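Local coordinates for protein MFP2b (Ascaris suum, PDB 2BJR) that binds zinc and enhances the polymerization of major sperm protein (MSP) that underlies the amoeboid motility of nematode sperm, at residues D9-G14 against Q78-K83; I187-L192 against P363-D368; A315-D320 against A335-G340. One frame throughout, in Å; residues are numbered along the deposited sequence.

Contact 1: residues D9-G14 against Q78-K83. With SO4 (sulfate ion), chain D.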
loop_
_atom_site.group_PDB
_atom_site.type_symbol
_atom_site.label_atom_id
_atom_site.label_comp_id
_atom_site.label_asym_id
_atom_site.label_seq_id
_atom_site.Cartn_x
_atom_site.Cartn_y
_atom_site.Cartn_z
ATOM N N ASP A 9 9.164 19.294 -4.507
ATOM C CA ASP A 9 8.976 17.915 -4.109
ATOM C C ASP A 9 10.020 17.460 -3.129
ATOM O O ASP A 9 11.195 17.834 -3.224
ATOM C CB ASP A 9 9.019 17.025 -5.353
ATOM C CG ASP A 9 8.118 17.510 -6.421
ATOM O OD1 ASP A 9 6.890 17.533 -6.188
ATOM O OD2 ASP A 9 8.533 17.917 -7.514
ATOM N N THR A 10 9.634 16.631 -2.184
ATOM C CA THR A 10 10.576 16.023 -1.277
ATOM C C THR A 10 10.836 14.595 -1.683
ATOM O O THR A 10 9.917 13.751 -1.689
ATOM C CB THR A 10 10.071 16.003 0.165
ATOM O OG1 THR A 10 9.949 17.332 0.658
ATOM C CG2 THR A 10 11.095 15.380 1.079
ATOM N N TRP A 11 12.104 14.336 -1.951
ATOM C CA TRP A 11 12.614 13.005 -2.204
ATOM C C TRP A 11 13.358 12.606 -0.957
ATOM O O TRP A 11 14.506 13.025 -0.707
ATOM C CB TRP A 11 13.515 12.999 -3.461
ATOM C CG TRP A 11 12.717 13.295 -4.676
ATOM C CD1 TRP A 11 12.542 14.505 -5.246
ATOM C CD2 TRP A 11 11.943 12.371 -5.459
ATOM N NE1 TRP A 11 11.740 14.396 -6.350
ATOM C CE2 TRP A 11 11.362 13.095 -6.504
ATOM C CE3 TRP A 11 11.727 10.999 -5.411
ATOM C CZ2 TRP A 11 10.538 12.512 -7.470
ATOM C CZ3 TRP A 11 10.940 10.422 -6.390
ATOM C CH2 TRP A 11 10.339 11.177 -7.395
ATOM N N ALA A 12 12.699 11.804 -0.139
ATOM C CA ALA A 12 13.200 11.460 1.162
ATOM C C ALA A 12 14.270 10.421 1.153
ATOM O O ALA A 12 14.321 9.561 0.287
ATOM C CB ALA A 12 12.025 11.001 2.080
ATOM N N PHE A 13 15.095 10.460 2.185
ATOM C CA PHE A 13 16.237 9.584 2.388
ATOM C C PHE A 13 15.776 8.159 2.505
ATOM O O PHE A 13 14.921 7.822 3.365
ATOM C CB PHE A 13 16.937 10.014 3.689
ATOM C CG PHE A 13 18.078 9.126 4.131
ATOM C CD1 PHE A 13 19.177 8.896 3.304
ATOM C CD2 PHE A 13 18.073 8.572 5.406
ATOM C CE1 PHE A 13 20.236 8.112 3.739
ATOM C CE2 PHE A 13 19.123 7.782 5.836
ATOM C CZ PHE A 13 20.201 7.557 5.004
ATOM N N GLY A 14 16.382 7.295 1.705
ATOM C CA GLY A 14 15.912 5.918 1.572
ATOM C C GLY A 14 16.990 4.880 1.649
ATOM O O GLY A 14 17.389 4.342 0.643
ATOM N N GLN A 78 16.318 7.496 -3.004
ATOM C CA GLN A 78 15.298 8.395 -2.443
ATOM C C GLN A 78 13.906 7.869 -2.783
ATOM O O GLN A 78 13.739 7.257 -3.851
ATOM C CB GLN A 78 15.482 9.797 -2.949
ATOM C CG GLN A 78 16.709 10.477 -2.336
ATOM C CD GLN A 78 17.169 11.667 -3.116
ATOM O OE1 GLN A 78 17.705 11.501 -4.189
ATOM N NE2 GLN A 78 17.028 12.863 -2.555
ATOM N N VAL A 79 12.965 8.106 -1.864
ATOM C CA VAL A 79 11.542 7.749 -2.031
ATOM C C VAL A 79 10.718 8.999 -1.936
ATOM O O VAL A 79 10.916 9.863 -1.030
ATOM C CB VAL A 79 11.118 6.702 -0.998
ATOM C CG1 VAL A 79 9.617 6.314 -1.153
ATOM C CG2 VAL A 79 11.992 5.464 -1.164
ATOM N N LEU A 80 9.891 9.201 -2.932
ATOM C CA LEU A 80 9.011 10.357 -2.951
ATOM C C LEU A 80 8.175 10.371 -1.670
ATOM O O LEU A 80 7.671 9.325 -1.223
ATOM C CB LEU A 80 8.097 10.307 -4.134
ATOM C CG LEU A 80 7.234 11.541 -4.427
ATOM C CD1 LEU A 80 8.093 12.792 -4.647
ATOM C CD2 LEU A 80 6.424 11.244 -5.669
ATOM N N GLN A 81 8.077 11.562 -1.074
ATOM C CA GLN A 81 7.377 11.754 0.197
ATOM C C GLN A 81 6.337 12.817 0.033
ATOM O O GLN A 81 6.533 13.807 -0.634
ATOM C CB GLN A 81 8.367 12.112 1.288
ATOM C CG GLN A 81 7.810 12.483 2.636
ATOM C CD GLN A 81 8.920 12.748 3.648
ATOM O OE1 GLN A 81 9.488 13.821 3.606
ATOM N NE2 GLN A 81 9.270 11.783 4.489
ATOM N N TYR A 82 5.179 12.600 0.672
ATOM C CA TYR A 82 4.154 13.600 0.726
ATOM C C TYR A 82 3.681 13.662 2.196
ATOM O O TYR A 82 2.772 12.943 2.597
ATOM C CB TYR A 82 3.037 13.318 -0.281
ATOM C CG TYR A 82 2.092 14.479 -0.385
ATOM C CD1 TYR A 82 2.391 15.573 -1.182
ATOM C CD2 TYR A 82 0.921 14.533 0.396
ATOM C CE1 TYR A 82 1.573 16.664 -1.247
ATOM C CE2 TYR A 82 0.068 15.637 0.314
ATOM C CZ TYR A 82 0.378 16.692 -0.500
ATOM O OH TYR A 82 -0.441 17.824 -0.586
ATOM N N LYS A 83 4.383 14.498 2.981
ATOM C CA LYS A 83 4.192 14.673 4.420
ATOM C C LYS A 83 3.579 16.058 4.588
ATOM O O LYS A 83 4.204 17.053 4.240
ATOM C CB LYS A 83 5.546 14.613 5.105
ATOM C CG LYS A 83 5.601 14.812 6.609
ATOM C CD LYS A 83 6.918 14.224 7.169
ATOM C CE LYS A 83 6.832 14.029 8.690
ATOM N NZ LYS A 83 8.089 13.582 9.372
HETATM S S SO4 D . 14.091 12.855 4.863
HETATM O O1 SO4 D . 14.677 13.507 6.053
HETATM O O2 SO4 D . 13.836 11.463 5.245
HETATM O O3 SO4 D . 12.829 13.538 4.539
HETATM O O4 SO4 D . 15.013 13.017 3.729
HETATM O O HOH W 1 6.840 15.890 -2.154
HETATM O O HOH W 2 8.497 16.152 3.375
#

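Contact 2: residues I187-L192 against P363-D368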
loop_
_atom_site.group_PDB
_atom_site.type_symbol
_atom_site.label_atom_id
_atom_site.label_comp_id
_atom_site.label_asym_id
_atom_site.label_seq_id
_atom_site.Cartn_x
_atom_site.Cartn_y
_atom_site.Cartn_z
ATOM N N ILE A 187 -18.393 13.810 -5.985
ATOM C CA ILE A 187 -17.255 12.899 -5.807
ATOM C C ILE A 187 -17.599 11.488 -6.280
ATOM O O ILE A 187 -18.764 11.063 -6.269
ATOM C CB ILE A 187 -16.795 12.838 -4.319
ATOM C CG1 ILE A 187 -17.893 12.278 -3.391
ATOM C CG2 ILE A 187 -16.293 14.195 -3.821
ATOM C CD1 ILE A 187 -17.317 11.697 -2.091
ATOM N N VAL A 188 -16.585 10.768 -6.724
ATOM C CA VAL A 188 -16.693 9.334 -6.851
ATOM C C VAL A 188 -16.342 8.799 -5.473
ATOM O O VAL A 188 -15.320 9.194 -4.904
ATOM C CB VAL A 188 -15.705 8.781 -7.914
ATOM C CG1 VAL A 188 -15.878 7.273 -8.075
ATOM C CG2 VAL A 188 -15.900 9.510 -9.293
ATOM N N ARG A 189 -17.172 7.934 -4.896
ATOM C CA ARG A 189 -16.791 7.324 -3.622
ATOM C C ARG A 189 -15.629 6.327 -3.809
ATOM O O ARG A 189 -15.475 5.696 -4.862
ATOM C CB ARG A 189 -17.990 6.676 -2.922
ATOM C CG ARG A 189 -18.960 7.715 -2.361
ATOM C CD ARG A 189 -20.142 7.175 -1.576
ATOM N NE ARG A 189 -21.075 6.428 -2.412
ATOM C CZ ARG A 189 -22.215 5.863 -1.965
ATOM N NH1 ARG A 189 -22.568 5.982 -0.681
ATOM N NH2 ARG A 189 -23.014 5.212 -2.808
ATOM N N VAL A 190 -14.838 6.203 -2.750
ATOM C CA VAL A 190 -13.612 5.413 -2.743
ATOM C C VAL A 190 -13.962 3.941 -2.750
ATOM O O VAL A 190 -14.776 3.494 -1.951
ATOM C CB VAL A 190 -12.787 5.708 -1.477
ATOM C CG1 VAL A 190 -11.560 4.841 -1.448
ATOM C CG2 VAL A 190 -12.407 7.199 -1.382
ATOM N N THR A 191 -13.349 3.173 -3.636
ATOM C CA THR A 191 -13.580 1.720 -3.668
ATOM C C THR A 191 -12.341 0.878 -3.396
ATOM O O THR A 191 -12.420 -0.347 -3.338
ATOM C CB THR A 191 -14.181 1.337 -5.015
ATOM O OG1 THR A 191 -13.340 1.823 -6.070
ATOM C CG2 THR A 191 -15.537 2.000 -5.211
ATOM N N LEU A 192 -11.193 1.528 -3.230
ATOM C CA LEU A 192 -9.988 0.835 -2.804
ATOM C C LEU A 192 -9.819 0.873 -1.289
ATOM O O LEU A 192 -10.046 1.874 -0.682
ATOM C CB LEU A 192 -8.785 1.505 -3.436
ATOM C CG LEU A 192 -8.877 1.526 -4.964
ATOM C CD1 LEU A 192 -7.524 1.969 -5.514
ATOM C CD2 LEU A 192 -9.271 0.204 -5.603
ATOM N N PRO A 363 -24.689 0.952 -2.493
ATOM C CA PRO A 363 -25.435 1.146 -3.743
ATOM C C PRO A 363 -24.741 2.196 -4.621
ATOM O O PRO A 363 -24.293 3.229 -4.127
ATOM C CB PRO A 363 -26.812 1.663 -3.264
ATOM C CG PRO A 363 -26.939 1.194 -1.838
ATOM C CD PRO A 363 -25.515 1.171 -1.289
ATOM N N GLY A 364 -24.632 1.889 -5.906
ATOM C CA GLY A 364 -23.955 2.722 -6.881
ATOM C C GLY A 364 -22.464 2.485 -7.050
ATOM O O GLY A 364 -21.854 3.049 -7.966
ATOM N N CYS A 365 -21.898 1.651 -6.181
ATOM C CA CYS A 365 -20.465 1.383 -6.146
ATOM C C CYS A 365 -20.159 -0.065 -6.475
ATOM O O CYS A 365 -20.981 -0.957 -6.294
ATOM C CB CYS A 365 -19.917 1.725 -4.751
ATOM S SG CYS A 365 -20.300 3.427 -4.264
ATOM N N THR A 366 -18.951 -0.281 -6.997
ATOM C CA THR A 366 -18.484 -1.580 -7.344
ATOM C C THR A 366 -17.091 -1.793 -6.713
ATOM O O THR A 366 -16.191 -0.932 -6.823
ATOM C CB THR A 366 -18.402 -1.670 -8.858
ATOM O OG1 THR A 366 -19.735 -1.569 -9.436
ATOM C CG2 THR A 366 -17.913 -3.043 -9.260
ATOM N N ILE A 367 -16.931 -2.925 -6.051
ATOM C CA ILE A 367 -15.643 -3.314 -5.478
ATOM C C ILE A 367 -15.246 -4.697 -5.967
ATOM O O ILE A 367 -16.053 -5.437 -6.497
ATOM C CB ILE A 367 -15.666 -3.282 -3.945
ATOM C CG1 ILE A 367 -16.620 -4.361 -3.403
ATOM C CG2 ILE A 367 -16.051 -1.865 -3.471
ATOM C CD1 ILE A 367 -16.587 -4.590 -1.926
ATOM N N ASP A 368 -13.975 -5.005 -5.779
ATOM C CA ASP A 368 -13.473 -6.336 -5.938
ATOM C C ASP A 368 -13.001 -6.928 -4.584
ATOM O O ASP A 368 -12.489 -8.074 -4.681
ATOM C CB ASP A 368 -12.315 -6.312 -6.939
ATOM C CG ASP A 368 -11.032 -5.801 -6.332
ATOM O OD1 ASP A 368 -11.068 -5.218 -5.227
ATOM O OD2 ASP A 368 -9.911 -5.949 -6.891
HETATM O O HOH W 3 -12.350 -2.425 -5.229
#

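Contact 3: residues A315-D320 against A335-G340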
loop_
_atom_site.group_PDB
_atom_site.type_symbol
_atom_site.label_atom_id
_atom_site.label_comp_id
_atom_site.label_asym_id
_atom_site.label_seq_id
_atom_site.Cartn_x
_atom_site.Cartn_y
_atom_site.Cartn_z
ATOM N N ALA A 315 -8.122 -12.237 9.372
ATOM C CA ALA A 315 -9.033 -13.224 9.969
ATOM C C ALA A 315 -8.736 -13.373 11.440
ATOM O O ALA A 315 -7.586 -13.437 11.846
ATOM C CB ALA A 315 -8.884 -14.538 9.287
ATOM N N VAL A 316 -9.790 -13.416 12.243
ATOM C CA VAL A 316 -9.677 -13.776 13.627
ATOM C C VAL A 316 -9.869 -15.292 13.700
ATOM O O VAL A 316 -10.890 -15.823 13.231
ATOM C CB VAL A 316 -10.782 -13.076 14.443
ATOM C CG1 VAL A 316 -10.728 -13.500 15.872
ATOM C CG2 VAL A 316 -10.664 -11.558 14.325
ATOM N N LEU A 317 -8.893 -15.972 14.278
ATOM C CA LEU A 317 -8.913 -17.404 14.518
ATOM C C LEU A 317 -9.408 -17.670 15.929
ATOM O O LEU A 317 -9.232 -16.837 16.815
ATOM C CB LEU A 317 -7.499 -17.982 14.415
ATOM C CG LEU A 317 -6.934 -18.230 13.018
ATOM C CD1 LEU A 317 -6.776 -16.935 12.287
ATOM C CD2 LEU A 317 -5.629 -18.994 13.108
ATOM N N ILE A 318 -10.013 -18.839 16.123
ATOM C CA ILE A 318 -10.322 -19.345 17.452
ATOM C C ILE A 318 -9.312 -20.428 17.808
ATOM O O ILE A 318 -9.290 -21.476 17.175
ATOM C CB ILE A 318 -11.746 -19.951 17.498
ATOM C CG1 ILE A 318 -12.786 -18.943 17.032
ATOM C CG2 ILE A 318 -12.061 -20.465 18.893
ATOM C CD1 ILE A 318 -12.789 -17.641 17.797
ATOM N N VAL A 319 -8.469 -20.150 18.791
ATOM C CA VAL A 319 -7.379 -21.012 19.215
ATOM C C VAL A 319 -7.465 -21.180 20.733
ATOM O O VAL A 319 -7.425 -20.193 21.488
ATOM C CB VAL A 319 -6.016 -20.370 18.865
ATOM C CG1 VAL A 319 -4.821 -21.191 19.452
ATOM C CG2 VAL A 319 -5.882 -20.239 17.416
ATOM N N ASP A 320 -7.609 -22.422 21.195
ATOM C CA ASP A 320 -7.720 -22.676 22.626
ATOM C C ASP A 320 -8.961 -21.955 23.154
ATOM O O ASP A 320 -8.958 -21.440 24.257
ATOM C CB ASP A 320 -6.464 -22.176 23.380
ATOM C CG ASP A 320 -5.198 -23.007 23.083
ATOM O OD1 ASP A 320 -5.321 -24.136 22.535
ATOM O OD2 ASP A 320 -4.035 -22.589 23.370
ATOM N N ALA A 335 -5.505 -20.899 7.650
ATOM C CA ALA A 335 -5.452 -19.697 8.486
ATOM C C ALA A 335 -4.389 -19.873 9.541
ATOM O O ALA A 335 -4.202 -20.974 10.115
ATOM C CB ALA A 335 -6.823 -19.450 9.138
ATOM N N THR A 336 -3.666 -18.790 9.811
ATOM C CA THR A 336 -2.584 -18.832 10.790
ATOM C C THR A 336 -2.407 -17.561 11.621
ATOM O O THR A 336 -2.953 -16.517 11.291
ATOM C CB THR A 336 -1.227 -19.176 10.111
ATOM O OG1 THR A 336 -0.587 -18.012 9.596
ATOM C CG2 THR A 336 -1.369 -20.031 8.871
ATOM N N ILE A 337 -1.675 -17.709 12.728
ATOM C CA ILE A 337 -1.273 -16.594 13.565
ATOM C C ILE A 337 0.191 -16.793 13.927
ATOM O O ILE A 337 0.707 -17.932 13.889
ATOM C CB ILE A 337 -2.083 -16.528 14.863
ATOM C CG1 ILE A 337 -2.093 -17.892 15.595
ATOM C CG2 ILE A 337 -3.447 -16.042 14.607
ATOM C CD1 ILE A 337 -2.596 -17.799 17.051
ATOM N N GLY A 338 0.844 -15.696 14.258
ATOM C CA GLY A 338 2.062 -15.750 15.020
ATOM C C GLY A 338 1.689 -15.824 16.483
ATOM O O GLY A 338 0.945 -14.979 16.955
ATOM N N TYR A 339 2.183 -16.825 17.204
ATOM C CA TYR A 339 1.948 -16.901 18.633
ATOM C C TYR A 339 2.895 -17.900 19.304
ATOM O O TYR A 339 3.190 -18.924 18.766
ATOM C CB TYR A 339 0.506 -17.321 18.909
ATOM C CG TYR A 339 0.174 -17.325 20.376
ATOM C CD1 TYR A 339 -0.148 -16.148 21.024
ATOM C CD2 TYR A 339 0.189 -18.501 21.126
ATOM C CE1 TYR A 339 -0.442 -16.121 22.392
ATOM C CE2 TYR A 339 -0.109 -18.485 22.516
ATOM C CZ TYR A 339 -0.417 -17.269 23.131
ATOM O OH TYR A 339 -0.705 -17.177 24.479
ATOM N N GLY A 340 3.346 -17.584 20.511
ATOM C CA GLY A 340 4.096 -18.526 21.310
ATOM C C GLY A 340 5.420 -18.911 20.716
ATOM O O GLY A 340 5.875 -20.030 20.920
#

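Contact 1: residues D9-G14 against Q78-K83
Residues 9-14 and 78-83 form an antiparallel strand pair at the edge of a six-stranded sheet, in which strand 10-15 is an outermost strand. Ala12 and Val79 make the hydrogen-bonded pair: Ala12 N gives to Val79 O (2.8 Å) and Val79 N gives to Ala12 O (2.9 Å), the second bond lying in the carbonyl plane. Further along, Gln81 N donates almost along the C=O axis of Thr10 at 2.9 Å from Thr10 O. A water bridges the same end, accepting from Thr10 N and donating to Gln81 O.

Trp11 and Leu80 share one face of the sheet. Leu80 CG stands anti to the backbone N (chi1 -172°), and CD1 sits over the six-membered ring of Trp11, 3.7 Å from its centroid and only 9° off the normal, a CH-pi contact. Gln78 reaches back along the partner strand, its NE2 bonding Trp11 O at 3.1 Å from above the carbonyl plane. On the face bearing Ala12 and Gln81, a sulfate, probably from the crystallisation liquor, accepts a hydrogen bond from Phe13 N at its O4 (3.0 Å).

Strand 34-40 flanks strand 76-81 on the side away from 10-15, and its Val35 and Leu37 also touch Trp11. Tyr93 of strand 92-97 packs on Leu80 and, with Arg165, holds Asp9 OD1.

Contact 2: residues I187-L192 against P363-D368
Two irregular segments without strand pairing meet here at the protein surface: the loop that leads into strand 194-199, and the C-terminal tail that follows strand 355-361. At one end, Arg189 bends at chi3 (-67°) and brings its guanidinium to the tail. Pro363 O lies at the edge of that group, near its plane and 2.7 Å from Arg189 NH2, but the angle is too poor for a hydrogen bond. Cys365 SG approaches the same group obliquely, 3.6 Å from Arg189 NE.

In the middle, Thr191 turns its methyl toward the tail backbone, CG2 lying 3.4 Å from Thr366 O. Thr191 CB meets the branch methyl CG2 of Ile367 at 4.0 Å. A water closes the far end, donating to Thr191 O at 2.8 Å and accepting from Asp368 N. Arg359 reinforces this end, giving a hydrogen bond to Thr191 O and a salt bridge to Asp368 OD1.

Between the segments, then, there is no direct hydrogen bond: the contacts are van der Waals and, where the guanidinium lies beside a carbonyl oxygen and a sulfur, probably electrostatic. One water bridges the backbones, and polar ties to the terminus also come from Arg359 and from His304, which bonds Asp368 O.

Contact 3: residues A315-D320 against A335-G340
Leu317, Ile337 and Ala335 carry most of this buried apolar contact, in which strands 313-319 and 334-339 of one curled antiparallel sheet cross almost at right angles. The short segments run at 81° to each other, with their axes 7.6 Å apart at closest approach. That separation is too wide for backbone pairing, and side chains fill the interval.

Leu317 is the central piece. Its CG lies anti to the carbonyl carbon (chi1 -79°), which sends the branched end toward the other strand, and the two methyls then divide the work. CD1 rests against the methyl of Ala335, 4.0 Å from Ala335 CB. CD2 lies over the backbone at Thr336, 3.8 Å from Thr336 C, and also meets the branch methyl Ile337 CG2 at 4.0 Å. One leucine thus spans three consecutive residues of the crossing strand.

Ile337 makes the second link. Its CG1 takes the crowded position between the backbone N and the carbonyl carbon (chi1 51°), leaving CG2 anti to the carbonyl carbon, where it touches Leu317. Beyond CG1 the chain is extended, and CD1 meets Val319 CG2 tip to tip at 4.1 Å. Ile337 therefore uses separate branches for Leu317 and Val319, the alternate residues of strand 313-319 whose side chains point toward it. Ala335 offers its single methyl to Leu317; their CA atoms are 7.3 Å apart, the nearest such pair by a small margin.

Strand 322-329 joins the two in the sheet, pairing with 313-319 on one side and with 334-339 on the other; its Ala328 touches both Ala315 and Ala335. Strand 342-347 pairs with 334-339 in turn, and its Leu346 packs on Leu317 while Lys344 touches Ile337.

In the fold
From the N terminus, contact 1 comes first: it returns the chain after 63 residues to pair strand 76-81 with the first strand, within the first of the two Cytosolic motility protein family regions. It is complete before contact 2 opens. Contact 2 then makes the longest closure, bringing the tail at 363-368 back to the loop at 187-192 after 170 residues and so joining the two ends of the second half of the chain. Contact 3 falls within that span, a short closure across one curled sheet in the second such region. Contacts 1 and 3 lie on opposite sides of the chain's centre, their centres about 37 Å apart, and none of the three touches another.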